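Local atomic coordinates of metallo-beta-lactamase family protein (PDB entry 3R2U), a protein that probably works as an iron-dependent enzyme of the metallo-beta-lactamase superfamily, perhaps on sulfur substrates, as in iron persulfide dioxygenases joined to rhodanese-like domains. Residues Phe30-Lys33 against His34-Gln37; Asp58-Ser61 against Tyr62-Ala66; Glu105-Asp108 against Thr109-Tyr112. All coordinates share one frame; numbering follows the deposited sequence.

All three contacts are short-range and lie in series along the chain, each with an aspartate side chain that accepts from at least one backbone N-H. Contact 1, the turn between strands 25-32 and 37-44, and contact 2, the start of helix 60-69, are partly buried and touch: the Phe30 ring packs on Ser61, Tyr62 and Val65. Contact 3 stands apart at the surface, in the loop between strands 99-103 and 120-122, its nearest atoms about 11 Å from contact 1 and about 14 Å from contact 2. Ring and aliphatic packing and bridging waters supplement contact 1, helical bonds and an arginine contact 2, whereas contact 3 is mainly polar.

Contact 1: residues Phe30-Lys33 against His34-Gln37; sequences FYDK and HLSQ
Asp32 and Leu35 are joined by a short, well-directed bond: Leu35 N gives its hydrogen to Asp32 OD1 at 2.7 Å, meeting the oxygen on its anti side and 31° out of the carboxylate plane. His34 N lies equally near OD1, but its bond is bent and weak. The aspartate reaches forward over the turn because its CG stands anti to its own backbone N (chi1 -180°). Among the backbone bonds, Asp32 N donates to Gln37 O at 2.9 Å, while Asp32 O receives two weak ones, from Ser36 N and Gln37 N. Ser36 and Gln37 thus both face Asp32, which makes a G1 bulge, and Ser36 has the left-handed backbone such a bulge commonly carries.

Waters widen the polar network. One bridges Asp32 OD2 and His34 ND1, at 2.7 Å from each, and another ties Lys33 O to Ser36 OG. The extended lysine chain runs beside the imidazole in the same direction, with Lys33 CG over one ring face, 4.1 Å from the centroid, in a CH-pi contact. Tyr321 also stacks with this ring.

On the tyrosine flank, the Tyr31 ring spreads across the backbone of Ser36 and Gln37 with Gln37 N over one face, and Tyr31 OH passes 3.2 Å from Ser36 CA. That hydroxyl and Ser36 OG both bond to Ala221 O. Leu35 CG rests 3.6 Å from Asp32 CG, putting aliphatic cover beside the carboxylate.

A single carboxylate oxygen therefore serves one N-H group well and a second weakly inside this hairpin turn, and its negative charge, close to the water-linked imidazole, would tend to make protonation of His34 easier, although nearby Lys33 would work against that.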
loop_
_atom_site.group_PDB
_atom_site.type_symbol
_atom_site.label_atom_id
_atom_site.label_comp_id
_atom_site.label_asym_id
_atom_site.label_seq_id
_atom_site.Cartn_x
_atom_site.Cartn_y
_atom_site.Cartn_z
ATOM N N PHE A 30 12.435 14.129 9.606
ATOM C CA PHE A 30 12.186 13.214 8.473
ATOM C C PHE A 30 13.543 12.694 8.063
ATOM O O PHE A 30 14.440 13.482 7.767
ATOM C CB PHE A 30 11.538 13.947 7.279
ATOM C CG PHE A 30 10.185 14.550 7.586
ATOM C CD1 PHE A 30 10.084 15.729 8.328
ATOM C CD2 PHE A 30 9.025 13.956 7.121
ATOM C CE1 PHE A 30 8.833 16.280 8.632
ATOM C CE2 PHE A 30 7.766 14.523 7.394
ATOM C CZ PHE A 30 7.678 15.679 8.154
ATOM N N TYR A 31 13.706 11.379 8.030
ATOM C CA TYR A 31 14.989 10.799 7.698
ATOM C C TYR A 31 14.873 9.941 6.475
ATOM O O TYR A 31 14.018 9.068 6.420
ATOM C CB TYR A 31 15.488 9.920 8.834
ATOM C CG TYR A 31 16.969 9.631 8.730
ATOM C CD1 TYR A 31 17.889 10.651 8.991
ATOM C CD2 TYR A 31 17.454 8.371 8.390
ATOM C CE1 TYR A 31 19.229 10.444 8.918
ATOM C CE2 TYR A 31 18.845 8.138 8.312
ATOM C CZ TYR A 31 19.715 9.204 8.587
ATOM O OH TYR A 31 21.076 9.084 8.535
ATOM N N ASP A 32 15.707 10.193 5.480
ATOM C CA ASP A 32 15.723 9.311 4.313
ATOM C C ASP A 32 16.859 8.324 4.519
ATOM O O ASP A 32 18.023 8.706 4.603
ATOM C CB ASP A 32 15.909 10.055 3.014
ATOM C CG ASP A 32 15.912 9.104 1.823
ATOM O OD1 ASP A 32 16.864 8.292 1.687
ATOM O OD2 ASP A 32 14.952 9.147 1.048
ATOM N N LYS A 33 16.530 7.053 4.610
ATOM C CA LYS A 33 17.556 6.033 4.852
ATOM C C LYS A 33 18.598 5.912 3.718
ATOM O O LYS A 33 19.779 5.626 3.973
ATOM C CB LYS A 33 16.890 4.689 5.095
ATOM C CG LYS A 33 16.183 4.125 3.846
ATOM C CD LYS A 33 15.654 2.720 4.079
ATOM C CE LYS A 33 15.116 2.120 2.788
ATOM N NZ LYS A 33 14.674 0.722 2.976
ATOM N N HIS A 34 18.191 6.133 2.469
ATOM C CA HIS A 34 19.140 6.002 1.341
ATOM C C HIS A 34 20.115 7.158 1.284
ATOM O O HIS A 34 21.313 6.982 0.992
ATOM C CB HIS A 34 18.400 5.900 0.025
ATOM C CG HIS A 34 17.568 4.673 -0.091
ATOM N ND1 HIS A 34 16.192 4.701 -0.042
ATOM C CD2 HIS A 34 17.920 3.370 -0.215
ATOM C CE1 HIS A 34 15.732 3.473 -0.181
ATOM N NE2 HIS A 34 16.759 2.648 -0.280
ATOM N N LEU A 35 19.601 8.339 1.592
ATOM C CA LEU A 35 20.401 9.549 1.602
ATOM C C LEU A 35 21.158 9.751 2.916
ATOM O O LEU A 35 22.100 10.525 2.948
ATOM C CB LEU A 35 19.489 10.771 1.392
ATOM C CG LEU A 35 18.604 10.806 0.151
ATOM C CD1 LEU A 35 17.704 12.061 0.166
ATOM C CD2 LEU A 35 19.449 10.743 -1.112
ATOM N N SER A 36 20.731 9.071 3.990
ATOM C CA SER A 36 21.274 9.276 5.352
ATOM C C SER A 36 21.102 10.747 5.715
ATOM O O SER A 36 21.957 11.359 6.380
ATOM C CB SER A 36 22.745 8.900 5.454
ATOM O OG SER A 36 22.948 7.515 5.279
ATOM N N GLN A 37 19.961 11.296 5.311
ATOM C CA GLN A 37 19.692 12.722 5.417
ATOM C C GLN A 37 18.504 13.041 6.287
ATOM O O GLN A 37 17.458 12.397 6.186
ATOM C CB GLN A 37 19.494 13.252 3.992
ATOM C CG GLN A 37 19.404 14.775 3.836
ATOM C CD GLN A 37 18.008 15.335 3.950
ATOM O OE1 GLN A 37 17.019 14.627 3.748
ATOM N NE2 GLN A 37 17.916 16.626 4.262
HETATM O O HOH W 1 14.838 13.851 4.919
HETATM O O HOH W 2 14.816 6.988 -0.641
HETATM O O HOH W 3 15.906 0.002 -0.108
HETATM O O HOH W 4 21.014 5.996 6.554
#

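Contact 2: residues Asp58-Ser61 against Tyr62-Ala66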
loop_
_atom_site.group_PDB
_atom_site.type_symbol
_atom_site.label_atom_id
_atom_site.label_comp_id
_atom_site.label_asym_id
_atom_site.label_seq_id
_atom_site.Cartn_x
_atom_site.Cartn_y
_atom_site.Cartn_z
ATOM N N ASP A 58 10.883 15.676 -3.192
ATOM C CA ASP A 58 9.521 15.183 -3.041
ATOM C C ASP A 58 8.996 15.785 -1.749
ATOM O O ASP A 58 9.489 15.470 -0.662
ATOM C CB ASP A 58 9.532 13.669 -3.006
ATOM C CG ASP A 58 8.200 13.079 -2.681
ATOM O OD1 ASP A 58 7.227 13.823 -2.468
ATOM O OD2 ASP A 58 8.148 11.840 -2.602
ATOM N N LEU A 59 8.007 16.664 -1.859
ATOM C CA LEU A 59 7.509 17.394 -0.689
ATOM C C LEU A 59 6.321 16.728 0.006
ATOM O O LEU A 59 5.852 17.229 1.017
ATOM C CB LEU A 59 7.082 18.805 -1.118
ATOM C CG LEU A 59 8.129 19.699 -1.806
ATOM C CD1 LEU A 59 7.536 21.097 -2.100
ATOM C CD2 LEU A 59 9.384 19.828 -0.967
ATOM N N SER A 60 5.858 15.607 -0.527
ATOM C CA SER A 60 4.640 14.954 -0.037
ATOM C C SER A 60 4.592 14.611 1.452
ATOM O O SER A 60 3.552 14.793 2.083
ATOM C CB SER A 60 4.307 13.711 -0.875
ATOM O OG SER A 60 5.305 12.724 -0.780
ATOM N N SER A 61 5.702 14.123 2.005
ATOM C CA SER A 61 5.740 13.755 3.413
ATOM C C SER A 61 5.540 14.958 4.307
ATOM O O SER A 61 4.763 14.899 5.259
ATOM C CB SER A 61 7.043 13.043 3.768
ATOM O OG SER A 61 7.007 11.697 3.343
ATOM N N TYR A 62 6.216 16.058 3.994
ATOM C CA TYR A 62 6.078 17.262 4.791
ATOM C C TYR A 62 4.627 17.758 4.711
ATOM O O TYR A 62 4.015 18.110 5.726
ATOM C CB TYR A 62 7.019 18.370 4.317
ATOM C CG TYR A 62 8.450 17.957 4.079
ATOM C CD1 TYR A 62 9.268 17.535 5.125
ATOM C CD2 TYR A 62 9.009 18.049 2.806
ATOM C CE1 TYR A 62 10.581 17.182 4.903
ATOM C CE2 TYR A 62 10.308 17.699 2.568
ATOM C CZ TYR A 62 11.107 17.284 3.612
ATOM O OH TYR A 62 12.403 16.934 3.354
ATOM N N ILE A 63 4.089 17.769 3.492
ATOM C CA ILE A 63 2.719 18.208 3.235
ATOM C C ILE A 63 1.683 17.381 4.018
ATOM O O ILE A 63 0.799 17.956 4.653
ATOM C CB ILE A 63 2.394 18.169 1.715
ATOM C CG1 ILE A 63 3.186 19.256 0.984
ATOM C CG2 ILE A 63 0.896 18.333 1.475
ATOM C CD1 ILE A 63 3.136 19.161 -0.539
ATOM N N ARG A 64 1.820 16.054 3.978
ATOM C CA ARG A 64 0.903 15.152 4.680
ATOM C C ARG A 64 0.913 15.410 6.187
ATOM O O ARG A 64 -0.141 15.539 6.800
ATOM C CB ARG A 64 1.229 13.675 4.371
ATOM C CG ARG A 64 0.720 13.233 3.003
ATOM C CD ARG A 64 1.074 11.774 2.627
ATOM N NE ARG A 64 2.317 11.659 1.846
ATOM C CZ ARG A 64 3.474 11.125 2.260
ATOM N NH1 ARG A 64 4.516 11.094 1.422
ATOM N NH2 ARG A 64 3.600 10.605 3.476
ATOM N N VAL A 65 2.104 15.504 6.763
ATOM C CA VAL A 65 2.253 15.779 8.192
ATOM C C VAL A 65 1.680 17.168 8.531
ATOM O O VAL A 65 0.945 17.309 9.490
ATOM C CB VAL A 65 3.713 15.663 8.667
ATOM C CG1 VAL A 65 3.880 16.222 10.066
ATOM C CG2 VAL A 65 4.171 14.194 8.594
ATOM N N ALA A 66 1.998 18.184 7.742
ATOM C CA ALA A 66 1.419 19.529 7.976
ATOM C C ALA A 66 -0.119 19.460 7.971
ATOM O O ALA A 66 -0.785 20.014 8.846
ATOM C CB ALA A 66 1.922 20.534 6.919
#
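Asp58 meets the following turn through its backbone, Asp58 O lying 4.0 Å from Tyr62 CE2, while its carboxylate swings round to Ser60. There OD1 takes two bonds from the same face of its plane: Ser60 N on the anti side at 3.0 Å, a capping bond, and Ser60 OG on the syn side at 2.8 Å.

Leu59 O accepts from Ile63 N at 3.1 Å, in an almost straight bond. Its side chain spreads over two partners, Leu59 CB reaching Ile63 CD1 at 4.0 Å and CD2 nearing Tyr62 CD2.

Ser60 O continues the helical pattern with Arg64 N. Its hydroxyl, set between the backbone N and the carbonyl carbon (chi1 63°), also receives Arg64 NH1 at 2.9 Å, so a polar chain runs from arginine through serine to aspartate. The arginine bends back at chi3 to lay one guanidinium face over Ser60 O and Ser61 CA. Arg64 is modelled in two positions, so this link and the stacking belong to one of them and are uncertain.

Ser61, likewise modelled twice, adds Ser61 O as acceptor for Val65 N at 3.1 Å.

The helix joins strands 49-53 and 72-77 in a beta-alpha-beta unit. Tyr62, Ile63 and Ala66 pack on Ile73 of strand 72-77, Val65 covers strand 25-32, Leu59 meets helix 89-96, and Tyr345 of the second subunit lies against Ser60 and Arg64.

Contact 3: residues Glu105-Asp108 against Thr109-Tyr112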
loop_
_atom_site.group_PDB
_atom_site.type_symbol
_atom_site.label_atom_id
_atom_site.label_comp_id
_atom_site.label_asym_id
_atom_site.label_seq_id
_atom_site.Cartn_x
_atom_site.Cartn_y
_atom_site.Cartn_z
ATOM N N GLU A 105 25.834 34.151 2.837
ATOM C CA GLU A 105 27.178 34.266 3.399
ATOM C C GLU A 105 28.195 33.618 2.471
ATOM O O GLU A 105 29.056 32.862 2.899
ATOM C CB GLU A 105 27.247 33.611 4.781
ATOM C CG GLU A 105 26.470 34.336 5.880
ATOM C CD GLU A 105 27.112 35.655 6.322
ATOM O OE1 GLU A 105 28.151 36.043 5.740
ATOM O OE2 GLU A 105 26.569 36.312 7.250
ATOM N N SER A 106 28.090 33.923 1.197
ATOM C CA SER A 106 28.952 33.331 0.192
ATOM C C SER A 106 29.677 34.440 -0.536
ATOM O O SER A 106 29.285 35.604 -0.442
ATOM C CB SER A 106 28.084 32.545 -0.793
ATOM O OG SER A 106 27.121 33.416 -1.384
ATOM N N ASP A 107 30.743 34.102 -1.252
ATOM C CA ASP A 107 31.433 35.121 -2.030
ATOM C C ASP A 107 30.644 35.310 -3.330
ATOM O O ASP A 107 29.659 34.610 -3.587
ATOM C CB ASP A 107 32.905 34.776 -2.265
ATOM C CG ASP A 107 33.101 33.504 -3.066
ATOM O OD1 ASP A 107 32.117 32.937 -3.597
ATOM O OD2 ASP A 107 34.267 33.079 -3.170
ATOM N N ASP A 108 31.090 36.237 -4.156
ATOM C CA ASP A 108 30.372 36.591 -5.384
ATOM C C ASP A 108 30.284 35.476 -6.444
ATOM O O ASP A 108 29.554 35.616 -7.424
ATOM C CB ASP A 108 31.019 37.849 -5.995
ATOM C CG ASP A 108 31.050 39.037 -5.016
ATOM O OD1 ASP A 108 30.452 38.935 -3.920
ATOM O OD2 ASP A 108 31.674 40.078 -5.337
ATOM N N THR A 109 30.979 34.359 -6.225
ATOM C CA THR A 109 31.051 33.289 -7.220
ATOM C C THR A 109 30.553 31.897 -6.817
ATOM O O THR A 109 30.063 31.155 -7.671
ATOM C CB THR A 109 32.505 33.136 -7.667
ATOM O OG1 THR A 109 33.325 32.868 -6.525
ATOM C CG2 THR A 109 32.986 34.414 -8.351
ATOM N N LEU A 110 30.682 31.533 -5.541
ATOM C CA LEU A 110 30.281 30.193 -5.082
ATOM C C LEU A 110 28.895 30.127 -4.428
ATOM O O LEU A 110 28.538 29.122 -3.849
ATOM C CB LEU A 110 31.330 29.636 -4.106
ATOM C CG LEU A 110 32.744 29.520 -4.698
ATOM C CD1 LEU A 110 33.760 29.075 -3.642
ATOM C CD2 LEU A 110 32.758 28.568 -5.895
ATOM N N GLY A 111 28.112 31.190 -4.547
ATOM C CA GLY A 111 26.787 31.242 -3.938
ATOM C C GLY A 111 25.690 30.672 -4.815
ATOM O O GLY A 111 25.935 30.207 -5.940
ATOM N N TYR A 112 24.480 30.700 -4.281
ATOM C CA TYR A 112 23.311 30.203 -4.998
ATOM C C TYR A 112 23.026 31.038 -6.251
ATOM O O TYR A 112 23.137 32.260 -6.224
ATOM C CB TYR A 112 22.078 30.278 -4.105
ATOM C CG TYR A 112 22.017 29.300 -2.972
ATOM C CD1 TYR A 112 22.595 29.582 -1.740
ATOM C CD2 TYR A 112 21.322 28.122 -3.112
ATOM C CE1 TYR A 112 22.511 28.683 -0.690
ATOM C CE2 TYR A 112 21.230 27.220 -2.079
ATOM C CZ TYR A 112 21.826 27.494 -0.863
ATOM O OH TYR A 112 21.706 26.585 0.168
HETATM O O HOH W 5 24.387 32.476 -1.646
#
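Thr109 answers Asp107 twice. Its backbone N and its OG1 both donate to Asp107 OD1, each at 3.2 Å, and both come in from well above the carboxylate plane. The hydroxyl can do so because it sits between the backbone N and the carbonyl carbon of its own residue (chi1 57°), which leaves the methyl CG2 against the carbonyl of Asp108.

Leu110 N supplies the third hydrogen to the same oxygen, Asp107 OD1, at 2.8 Å and 162°, a shorter bond that arrives nearly in line with the carboxylate C-O bond. Its side chain then crosses the aspartate at an angle, Leu110 CB lying 3.4 Å from OD1.

At Gly111 the chain comes back close to Ser106: Gly111 CA is 3.4 Å from Ser106 OG and 3.6 Å from Ser106 CB. Gly111 O bonds to Gln278.

Tyr112 joins through its backbone, since a water accepts from Tyr112 N at 3.2 Å and also bonds to Ser106 OG at 2.9 Å, spanning the two limbs of the loop. The phenol bonds farther off, to Glu78.

Three donors thus converge on one oxygen of an exposed aspartate, and partial positive charge from the two amides would probably steady its negative form. The bond from Thr109 N, two residues on, closes an Asx turn, and Leu110 N, three residues on, adds a further bond to the same oxygen, here within the surface loop between strands 99-103 and 120-122.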